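PDB 6RMN: DNA mismatch repair protein MLH3 from Saccharomyces cerevisiae S288C, which takes part in DNA mismatch repair, correcting insertion-deletion loops as a subunit of the MutLbeta heterodimer. Local coordinates for residues Glu53-Arg56 against Leu57-Phe61; Ile213-Leu216 against Ser217-His220. All coordinates share one frame; numbering follows the deposited sequence.

Contact 1: residues Glu53-Arg56 against Leu57-Phe61; sequences ERIR and LEELF. With ZN (zinc ion), chain C; ZN (zinc ion), chain D.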
ATOM      1  N   GLU B  53      10.726   5.704  14.289  1.00 30.93           N
ATOM      2  CA  GLU B  53      11.868   6.373  14.927  1.00 31.36           C
ATOM      3  C   GLU B  53      11.937   7.855  14.523  1.00 35.11           C
ATOM      4  O   GLU B  53      12.178   8.696  15.388  1.00 36.19           O
ATOM      5  CB  GLU B  53      13.169   5.648  14.567  1.00 32.74           C
ATOM      6  CG  GLU B  53      14.430   6.192  15.207  1.00 38.39           C
ATOM      7  CD  GLU B  53      15.636   5.405  14.749  1.00 46.47           C
ATOM      8  OE1 GLU B  53      15.779   4.235  15.170  1.00 34.97           O
ATOM      9  OE2 GLU B  53      16.406   5.936  13.919  1.00 26.73           O
ATOM     10  N   ARG B  54      11.688   8.163  13.231  1.00 29.89           N
ATOM     11  CA  ARG B  54      11.665   9.519  12.697  1.00 29.52           C
ATOM     12  C   ARG B  54      10.568  10.385  13.340  1.00 33.21           C
ATOM     13  O   ARG B  54      10.840  11.524  13.751  1.00 33.33           O
ATOM     14  CB  ARG B  54      11.488   9.506  11.171  1.00 28.81           C
ATOM     15  CG  ARG B  54      11.532  10.904  10.560  1.00 36.96           C
ATOM     16  CD  ARG B  54      12.963  11.357  10.527  1.00 43.32           C
ATOM     17  NE  ARG B  54      13.177  12.594  11.247  1.00 49.58           N
ATOM     18  CZ  ARG B  54      14.349  13.207  11.331  1.00 52.65           C
ATOM     19  NH1 ARG B  54      15.426  12.680  10.758  1.00 25.71           N
ATOM     20  NH2 ARG B  54      14.458  14.344  11.994  1.00 51.30           N
ATOM     21  N   ILE B  55       9.330   9.853  13.375  1.00 28.79           N
ATOM     22  CA  ILE B  55       8.166  10.522  13.966  1.00 28.62           C
ATOM     23  C   ILE B  55       8.466  10.814  15.439  1.00 33.33           C
ATOM     24  O   ILE B  55       8.164  11.907  15.924  1.00 33.16           O
ATOM     25  CB  ILE B  55       6.859   9.654  13.817  1.00 29.99           C
ATOM     26  CG1 ILE B  55       6.492   9.419  12.328  1.00 29.13           C
ATOM     27  CG2 ILE B  55       5.671  10.275  14.584  1.00 28.14           C
ATOM     28  CD1 ILE B  55       5.665   8.164  12.064  1.00 29.83           C
ATOM     29  N   ARG B  56       9.028   9.813  16.140  1.00 30.51           N
ATOM     30  CA  ARG B  56       9.336   9.878  17.563  1.00 30.88           C
ATOM     31  C   ARG B  56      10.415  10.894  17.886  1.00 35.13           C
ATOM     32  O   ARG B  56      10.275  11.600  18.881  1.00 35.56           O
ATOM     33  CB  ARG B  56       9.672   8.486  18.111  1.00 29.34           C
ATOM     34  CG  ARG B  56       8.437   7.631  18.321  1.00 27.51           C
ATOM     35  CD  ARG B  56       8.785   6.258  18.857  1.00 35.14           C
ATOM     36  NE  ARG B  56       7.597   5.399  18.972  1.00 40.29           N
ATOM     37  CZ  ARG B  56       6.790   5.355  20.030  1.00 50.34           C
ATOM     38  NH1 ARG B  56       7.027   6.114  21.087  1.00 35.52           N
ATOM     39  NH2 ARG B  56       5.733   4.557  20.031  1.00 41.49           N
ATOM     40  N   LEU B  57      11.456  10.999  17.028  1.00 31.39           N
ATOM     41  CA  LEU B  57      12.556  11.945  17.178  1.00 32.14           C
ATOM     42  C   LEU B  57      12.081  13.375  17.058  1.00 35.14           C
ATOM     43  O   LEU B  57      12.368  14.186  17.934  1.00 35.42           O
ATOM     44  CB  LEU B  57      13.704  11.674  16.179  1.00 32.25           C
ATOM     45  CG  LEU B  57      14.890  12.643  16.289  1.00 37.15           C
ATOM     46  CD1 LEU B  57      15.744  12.348  17.529  1.00 37.52           C
ATOM     47  CD2 LEU B  57      15.691  12.655  15.033  1.00 39.88           C
ATOM     48  N   GLU B  58      11.337  13.677  15.999  1.00 31.24           N
ATOM     49  CA  GLU B  58      10.802  15.017  15.768  1.00 32.05           C
ATOM     50  C   GLU B  58       9.863  15.494  16.916  1.00 39.00           C
ATOM     51  O   GLU B  58       9.856  16.691  17.218  1.00 40.18           O
ATOM     52  CB  GLU B  58      10.149  15.104  14.386  1.00 33.12           C
ATOM     53  CG  GLU B  58      11.156  14.879  13.267  1.00 38.91           C
ATOM     54  CD  GLU B  58      10.837  15.532  11.939  1.00 51.39           C
ATOM     55  OE1 GLU B  58       9.809  16.242  11.866  1.00 48.14           O
ATOM     56  OE2 GLU B  58      11.618  15.348  10.977  1.00 37.13           O
ATOM     57  N   GLU B  59       9.139  14.547  17.593  1.00 34.81           N
ATOM     58  CA  GLU B  59       8.288  14.831  18.751  1.00 35.31           C
ATOM     59  C   GLU B  59       9.171  15.186  19.942  1.00 38.00           C
ATOM     60  O   GLU B  59       8.851  16.118  20.687  1.00 39.37           O
ATOM     61  CB  GLU B  59       7.405  13.617  19.110  1.00 37.28           C
ATOM     62  CG  GLU B  59       6.209  13.411  18.184  1.00 54.87           C
ATOM     63  CD  GLU B  59       5.440  12.096  18.248  1.00 79.37           C
ATOM     64  OE1 GLU B  59       5.814  11.190  19.033  1.00 53.84           O
ATOM     65  OE2 GLU B  59       4.447  11.977  17.492  1.00 82.99           O
ATOM     66  N   LEU B  60      10.282  14.441  20.122  1.00 32.56           N
ATOM     67  CA  LEU B  60      11.245  14.631  21.222  1.00 31.65           C
ATOM     68  C   LEU B  60      11.972  15.959  21.105  1.00 36.26           C
ATOM     69  O   LEU B  60      12.126  16.664  22.111  1.00 36.39           O
ATOM     70  CB  LEU B  60      12.249  13.455  21.310  1.00 30.50           C
ATOM     71  CG  LEU B  60      11.715  12.118  21.868  1.00 33.92           C
ATOM     72  CD1 LEU B  60      12.734  11.033  21.746  1.00 32.87           C
ATOM     73  CD2 LEU B  60      11.281  12.245  23.305  1.00 35.82           C
ATOM     74  N   PHE B  61      12.398  16.302  19.873  1.00 33.94           N
ATOM     75  CA  PHE B  61      13.047  17.554  19.533  1.00 35.45           C
ATOM     76  C   PHE B  61      12.116  18.728  19.773  1.00 41.78           C
ATOM     77  O   PHE B  61      12.521  19.688  20.433  1.00 43.10           O
ATOM     78  CB  PHE B  61      13.586  17.533  18.094  1.00 37.99           C
ATOM     79  CG  PHE B  61      15.075  17.281  18.066  1.00 41.23           C
ATOM     80  CD1 PHE B  61      15.975  18.291  18.384  1.00 46.55           C
ATOM     81  CD2 PHE B  61      15.576  16.017  17.793  1.00 43.87           C
ATOM     82  CE1 PHE B  61      17.351  18.045  18.397  1.00 47.88           C
ATOM     83  CE2 PHE B  61      16.953  15.769  17.825  1.00 47.03           C
ATOM     84  CZ  PHE B  61      17.829  16.783  18.125  1.00 45.84           C
TER
HETATM   85 ZN    ZN C 901      16.721   2.505  15.256  1.00 47.75          ZN
HETATM   86 ZN    ZN D 902      18.241   4.967  12.861  1.00 47.87          ZN
HETATM   87  O   HOH W   1       8.451  10.633  21.053  1.00 41.17           O

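Contact 2: residues Ile213-Leu216 against Ser217-His220; sequences ISKL and SRCH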
ATOM      1  N   ILE B 213       2.328   6.387   8.120  1.00 29.98           N
ATOM      2  CA  ILE B 213       2.704   7.151   6.920  1.00 29.46           C
ATOM      3  C   ILE B 213       2.117   8.577   6.958  1.00 32.49           C
ATOM      4  O   ILE B 213       2.803   9.515   6.552  1.00 33.71           O
ATOM      5  CB  ILE B 213       2.394   6.378   5.600  1.00 32.61           C
ATOM      6  CG1 ILE B 213       3.073   4.982   5.582  1.00 32.10           C
ATOM      7  CG2 ILE B 213       2.766   7.192   4.327  1.00 33.75           C
ATOM      8  CD1 ILE B 213       4.666   4.919   5.765  1.00 35.07           C
ATOM      9  N   SER B 214       0.899   8.747   7.491  1.00 28.31           N
ATOM     10  CA  SER B 214       0.240  10.052   7.646  1.00 28.83           C
ATOM     11  C   SER B 214       1.102  10.982   8.512  1.00 35.48           C
ATOM     12  O   SER B 214       1.332  12.142   8.141  1.00 37.98           O
ATOM     13  CB  SER B 214      -1.137   9.884   8.278  1.00 29.86           C
ATOM     14  OG  SER B 214      -1.777  11.128   8.506  1.00 34.27           O
ATOM     15  N   LYS B 215       1.583  10.459   9.658  1.00 29.97           N
ATOM     16  CA  LYS B 215       2.439  11.176  10.593  1.00 29.36           C
ATOM     17  C   LYS B 215       3.812  11.442   9.955  1.00 33.51           C
ATOM     18  O   LYS B 215       4.314  12.549  10.094  1.00 34.72           O
ATOM     19  CB  LYS B 215       2.599  10.390  11.902  1.00 29.96           C
ATOM     20  CG  LYS B 215       1.360  10.378  12.796  1.00 33.12           C
ATOM     21  CD  LYS B 215       1.564   9.464  14.000  1.00 38.13           C
ATOM     22  CE  LYS B 215       0.456   9.580  15.011  1.00 52.46           C
ATOM     23  NZ  LYS B 215       0.452   8.425  15.950  1.00 65.95           N
ATOM     24  N   LEU B 216       4.390  10.451   9.227  1.00 28.49           N
ATOM     25  CA  LEU B 216       5.671  10.589   8.541  1.00 27.60           C
ATOM     26  C   LEU B 216       5.653  11.730   7.530  1.00 37.22           C
ATOM     27  O   LEU B 216       6.580  12.540   7.521  1.00 40.08           O
ATOM     28  CB  LEU B 216       6.132   9.282   7.874  1.00 25.71           C
ATOM     29  CG  LEU B 216       7.576   9.307   7.290  1.00 28.25           C
ATOM     30  CD1 LEU B 216       8.644   9.460   8.394  1.00 27.10           C
ATOM     31  CD2 LEU B 216       7.848   8.096   6.404  1.00 25.37           C
ATOM     32  N   SER B 217       4.587  11.835   6.736  1.00 33.62           N
ATOM     33  CA  SER B 217       4.432  12.899   5.741  1.00 34.33           C
ATOM     34  C   SER B 217       4.332  14.305   6.364  1.00 38.82           C
ATOM     35  O   SER B 217       4.420  15.295   5.637  1.00 40.57           O
ATOM     36  CB  SER B 217       3.226  12.619   4.842  1.00 36.48           C
ATOM     37  OG  SER B 217       2.004  12.846   5.528  1.00 43.08           O
ATOM     38  N   ARG B 218       4.129  14.390   7.694  1.00 34.19           N
ATOM     39  CA  ARG B 218       4.006  15.665   8.408  1.00 35.31           C
ATOM     40  C   ARG B 218       5.319  16.092   9.055  1.00 39.45           C
ATOM     41  O   ARG B 218       5.410  17.209   9.575  1.00 39.90           O
ATOM     42  CB  ARG B 218       2.843  15.651   9.422  1.00 34.97           C
ATOM     43  CG  ARG B 218       1.461  15.769   8.753  1.00 45.87           C
ATOM     44  CD  ARG B 218       0.310  16.053   9.718  1.00 61.06           C
ATOM     45  NE  ARG B 218       0.293  15.185  10.908  1.00 69.73           N
ATOM     46  CZ  ARG B 218      -0.286  13.987  10.974  1.00 76.06           C
ATOM     47  NH1 ARG B 218      -0.894  13.474   9.913  1.00 59.51           N
ATOM     48  NH2 ARG B 218      -0.252  13.290  12.101  1.00 58.82           N
ATOM     49  N   CYS B 219       6.340  15.205   8.985  1.00 35.71           N
ATOM     50  CA  CYS B 219       7.691  15.397   9.506  1.00 35.50           C
ATOM     51  C   CYS B 219       8.464  16.387   8.665  1.00 39.65           C
ATOM     52  O   CYS B 219       8.188  16.533   7.474  1.00 38.79           O
ATOM     53  CB  CYS B 219       8.430  14.067   9.603  1.00 35.07           C
ATOM     54  SG  CYS B 219       7.846  12.990  10.936  1.00 38.94           S
ATOM     55  N   HIS B 220       9.458  17.051   9.285  1.00 37.31           N
ATOM     56  CA  HIS B 220      10.327  18.007   8.610  1.00 37.96           C
ATOM     57  C   HIS B 220      11.259  17.256   7.673  1.00 39.81           C
ATOM     58  O   HIS B 220      11.447  17.692   6.552  1.00 40.51           O
ATOM     59  CB  HIS B 220      11.101  18.876   9.618  1.00 39.33           C
ATOM     60  CG  HIS B 220      11.958  19.908   8.955  1.00 44.23           C
ATOM     61  ND1 HIS B 220      11.404  20.992   8.308  1.00 48.00           N
ATOM     62  CD2 HIS B 220      13.302  19.959   8.822  1.00 45.67           C
ATOM     63  CE1 HIS B 220      12.422  21.675   7.817  1.00 48.24           C
ATOM     64  NE2 HIS B 220      13.582  21.088   8.099  1.00 47.48           N
TER

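Contact 1: residues Glu53-Arg56 against Leu57-Phe61
Helix 48-69, in the C-terminal part of MLH3, carries the DQHA(X)2E(X)4E metal-binding motif of MutL endonucleases, which probably serves DNA nicking in the family; E53 and E58 are its two glutamates. An unbroken i to i+4 ladder runs from L57-E53 to L60-R56; its straightest member joins E58 N to R54 O (3.2 Å, 174° at the hydrogen). One turn apart, the side chains of R54 and E58 also pair: R54 has CG anti to its own nitrogen (chi1 -177°) and bends at the next two torsions, which brings NE within 3.2 Å of E58 OE2 in a salt bridge. With guanidinium and carboxylate planes 86° apart, this is no flat, two-pronged pair. CD2 of L57 lies over one guanidinium face, 3.7 Å from R54 NH2. E58 is also held by the backbone nitrogens of H220 and N221. A leucine in place of R54 has no guanidinium, so E58 OE2 would probably lose its charged mate in the helix and L57 CD2 the flat face it packs on. E53, extended, bridges the metals: OE1 binds one zinc ion at 2.0 Å and OE2, which also accepts from A226 N, the other at 2.3 Å. H49 and C194 help complete the first site, C225 and H227 the second. A metal bond on each carboxylate oxygen fixes the group's rotation and the spacing of the ions.

Contact 2: residues Ile213-Leu216 against Ser217-His220
The chain leaves helix 206-216 through a type I beta turn from L216 to C219, the last i to i+4 bond, S217 N to I213 O (2.9 Å), giving way to the i to i+3 bonds R218 N to K215 O and C219 N to L216 O. In both of these later bonds the donor stands above the carbonyl plane, about 60° out of it, which records the tightening of the backbone. The side chains meet the same final turn. OG of S217 sits between its own nitrogen and carbonyl carbon (chi1 73°), folding it back to donate to S214 O at 2.8 Å. R218 bends at chi3 and returns along the helix: its NH1 donates to S214 OG at 2.9 Å, with the serine oxygen lying near the guanidinium plane and the hydrogen bond bent to 132°. One face of that guanidinium lies over the backbone at K215 CA, while CG of K215 approaches NH2 of R218 to 3.4 Å. The two cationic ends diverge, K215 NZ being 6.2 Å from R218 NH2. The turn and the S217 and R218 bonds close the C-terminal end of helix 206-216, where polar side chains of the first loop residues reach back to groups of the last helical turn. L216 packs on C51 and R54 of helix 48-69 and on V46 of strand 43-47, and its CD1 is 4.4 Å from C219 SG. I213 extends this packing to I28 and I30 of strand 27-31. The ring of H220 stacks with that of W175.

Contact 1 is the more buried of the two, with its centre about 7 Å from the centre of the chain against about 16 Å for contact 2, whose arginine, lysine and histidine are exposed. Uninterrupted helix in 53-61 supports charged chemistry, metal coordination and an ion pair; the helix end in 213-220 relies on hydroxyls, turn bonds and an arginine bonded to a serine, with no ion pair across the contact. The contact centres are about 11 Å apart and the two touch directly, through the E58 carboxylate and through I55 CD1, which packs 3.8 Å from K215 CB. Helix 48-69 is thus joined both to helix 206-216 and to the loop that follows it.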